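Long-range contact in lovastatin nonaketide synthase, polyketide synthase component (Aspergillus terreus, PDB 7CPX), which builds the dihydromonacolin L nonaketide, the precursor of lovastatin, from malonyl-CoA as an iterative multidomain homodimeric polyketide synthase working with lovC: residues G207-L212 with Y242-A247. The protein carries 2 engineered substitutions. Residues are numbered along the deposited sequence; the frame is centred on the assembly and turned at random.
Sequences GANLIL and YARGEA
The backbone O of Asn209 takes the N-H of Ala247 at 2.9 Å, and CA of Glu246 leans on the same oxygen at 3.3 Å. In return, Asn209 N gives a nearly straight bond (177°) to Ala247 O, so Asn209 and Ala247 form an antiparallel hydrogen-bonded pair. Both side chains sit on one face of the sheet, the one covered by helix 369-386. With CG anti to the backbone N (chi1 171°), the Asn209 amide ends beside Arg244 and Gly245: ND2 faces Gly245 O, modelled too close for the bond to be trusted in detail, while OD1 receives a weak bond from Arg244 NH1 at 3.3 Å and a further one from Thr133. The amide and guanidinium planes stand 65° apart.

This pairing joins strand 203-209 to the start of strand 247-255 in the thiolase-fold sheet of the ketosynthase. The Arg244 side chain lies about 6 Å from that of His367, a predicted catalytic residue, and the Arg244 guanidinium makes a cation-pi contact with Phe217.

Leu210 O lies at the rim of that guanidinium, close to its plane, with Arg244 NH2 3.2 Å from it. Ile211 runs past the arginine in the opposite direction, and its CD1 packs 3.6 Å from CG of Glu246. The carboxylate of Glu246 lies beside Ile211 N and is paired with Arg48, though the exact place of OE2, and so of this bridge, is less sure; OE1 accepts the N-H of Leu73.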
loop_
_atom_site.group_PDB
_atom_site.type_symbol
_atom_site.label_atom_id
_atom_site.label_comp_id
_atom_site.label_asym_id
_atom_site.label_seq_id
_atom_site.Cartn_x
_atom_site.Cartn_y
_atom_site.Cartn_z
ATOM N N GLY A 207 23.670 -32.655 0.293
ATOM C CA GLY A 207 23.550 -31.384 -0.389
ATOM C C GLY A 207 22.095 -31.098 -0.652
ATOM O O GLY A 207 21.289 -32.016 -0.833
ATOM N N ALA A 208 21.753 -29.815 -0.674
ATOM C CA ALA A 208 20.360 -29.419 -0.842
ATOM C C ALA A 208 20.289 -28.096 -1.583
ATOM O O ALA A 208 20.829 -27.091 -1.113
ATOM C CB ALA A 208 19.659 -29.310 0.511
ATOM N N ASN A 209 19.623 -28.103 -2.734
ATOM C CA ASN A 209 19.257 -26.885 -3.440
ATOM C C ASN A 209 17.796 -26.995 -3.832
ATOM O O ASN A 209 17.394 -27.975 -4.466
ATOM C CB ASN A 209 20.122 -26.666 -4.679
ATOM C CG ASN A 209 19.621 -25.527 -5.541
ATOM O OD1 ASN A 209 19.933 -24.362 -5.296
ATOM N ND2 ASN A 209 18.842 -25.859 -6.563
ATOM N N LEU A 210 17.006 -25.998 -3.455
ATOM C CA LEU A 210 15.577 -26.010 -3.709
ATOM C C LEU A 210 15.137 -24.670 -4.274
ATOM O O LEU A 210 15.752 -23.631 -4.017
ATOM C CB LEU A 210 14.791 -26.322 -2.435
ATOM C CG LEU A 210 15.009 -27.727 -1.872
ATOM C CD1 LEU A 210 14.211 -27.903 -0.606
ATOM C CD2 LEU A 210 14.630 -28.785 -2.889
ATOM N N ILE A 211 14.057 -24.714 -5.046
ATOM C CA ILE A 211 13.500 -23.535 -5.693
ATOM C C ILE A 211 12.191 -23.189 -5.000
ATOM O O ILE A 211 11.124 -23.684 -5.376
ATOM C CB ILE A 211 13.302 -23.776 -7.199
ATOM C CG1 ILE A 211 14.660 -23.809 -7.899
ATOM C CG2 ILE A 211 12.415 -22.707 -7.793
ATOM C CD1 ILE A 211 14.653 -24.530 -9.214
ATOM N N LEU A 212 12.273 -22.340 -3.977
ATOM C CA LEU A 212 11.112 -21.935 -3.204
ATOM C C LEU A 212 10.777 -20.464 -3.362
ATOM O O LEU A 212 9.661 -20.061 -3.021
ATOM C CB LEU A 212 11.336 -22.233 -1.714
ATOM C CG LEU A 212 11.954 -23.595 -1.395
ATOM C CD1 LEU A 212 12.469 -23.630 0.030
ATOM C CD2 LEU A 212 10.944 -24.698 -1.619
ATOM N N TYR A 242 23.400 -21.436 -16.693
ATOM C CA TYR A 242 23.051 -22.722 -16.107
ATOM C C TYR A 242 21.612 -22.692 -15.621
ATOM O O TYR A 242 21.149 -21.685 -15.077
ATOM C CB TYR A 242 23.990 -23.085 -14.951
ATOM C CG TYR A 242 23.886 -22.201 -13.729
ATOM C CD1 TYR A 242 22.886 -22.396 -12.789
ATOM C CD2 TYR A 242 24.806 -21.191 -13.503
ATOM C CE1 TYR A 242 22.793 -21.599 -11.672
ATOM C CE2 TYR A 242 24.722 -20.389 -12.386
ATOM C CZ TYR A 242 23.714 -20.598 -11.474
ATOM O OH TYR A 242 23.623 -19.802 -10.356
ATOM N N ALA A 243 20.911 -23.801 -15.820
ATOM C CA ALA A 243 19.527 -23.932 -15.390
ATOM C C ALA A 243 19.500 -24.443 -13.957
ATOM O O ALA A 243 20.056 -25.506 -13.660
ATOM C CB ALA A 243 18.764 -24.879 -16.313
ATOM N N ARG A 244 18.859 -23.686 -13.073
ATOM C CA ARG A 244 18.743 -24.108 -11.687
ATOM C C ARG A 244 17.970 -25.416 -11.600
ATOM O O ARG A 244 17.033 -25.655 -12.367
ATOM C CB ARG A 244 18.046 -23.031 -10.860
ATOM C CG ARG A 244 18.907 -21.812 -10.575
ATOM C CD ARG A 244 18.153 -20.781 -9.751
ATOM N NE ARG A 244 17.424 -21.402 -8.652
ATOM C CZ ARG A 244 17.996 -21.899 -7.566
ATOM N NH1 ARG A 244 19.306 -21.857 -7.395
ATOM N NH2 ARG A 244 17.235 -22.460 -6.630
ATOM N N GLY A 245 18.373 -26.265 -10.674
ATOM C CA GLY A 245 17.704 -27.537 -10.462
ATOM C C GLY A 245 17.477 -27.791 -8.990
ATOM O O GLY A 245 18.311 -27.449 -8.152
ATOM N N GLU A 246 16.332 -28.389 -8.681
ATOM C CA GLU A 246 16.006 -28.773 -7.317
ATOM C C GLU A 246 16.496 -30.190 -7.073
ATOM O O GLU A 246 16.056 -31.129 -7.745
ATOM C CB GLU A 246 14.505 -28.691 -7.064
ATOM C CG GLU A 246 13.952 -27.296 -7.000
ATOM C CD GLU A 246 12.581 -27.270 -6.364
ATOM O OE1 GLU A 246 11.893 -28.312 -6.395
ATOM O OE2 GLU A 246 12.191 -26.218 -5.813
ATOM N N ALA A 247 17.393 -30.351 -6.105
ATOM C CA ALA A 247 17.894 -31.672 -5.773
ATOM C C ALA A 247 18.342 -31.689 -4.322
ATOM O O ALA A 247 18.943 -30.727 -3.832
ATOM C CB ALA A 247 19.047 -32.079 -6.693
#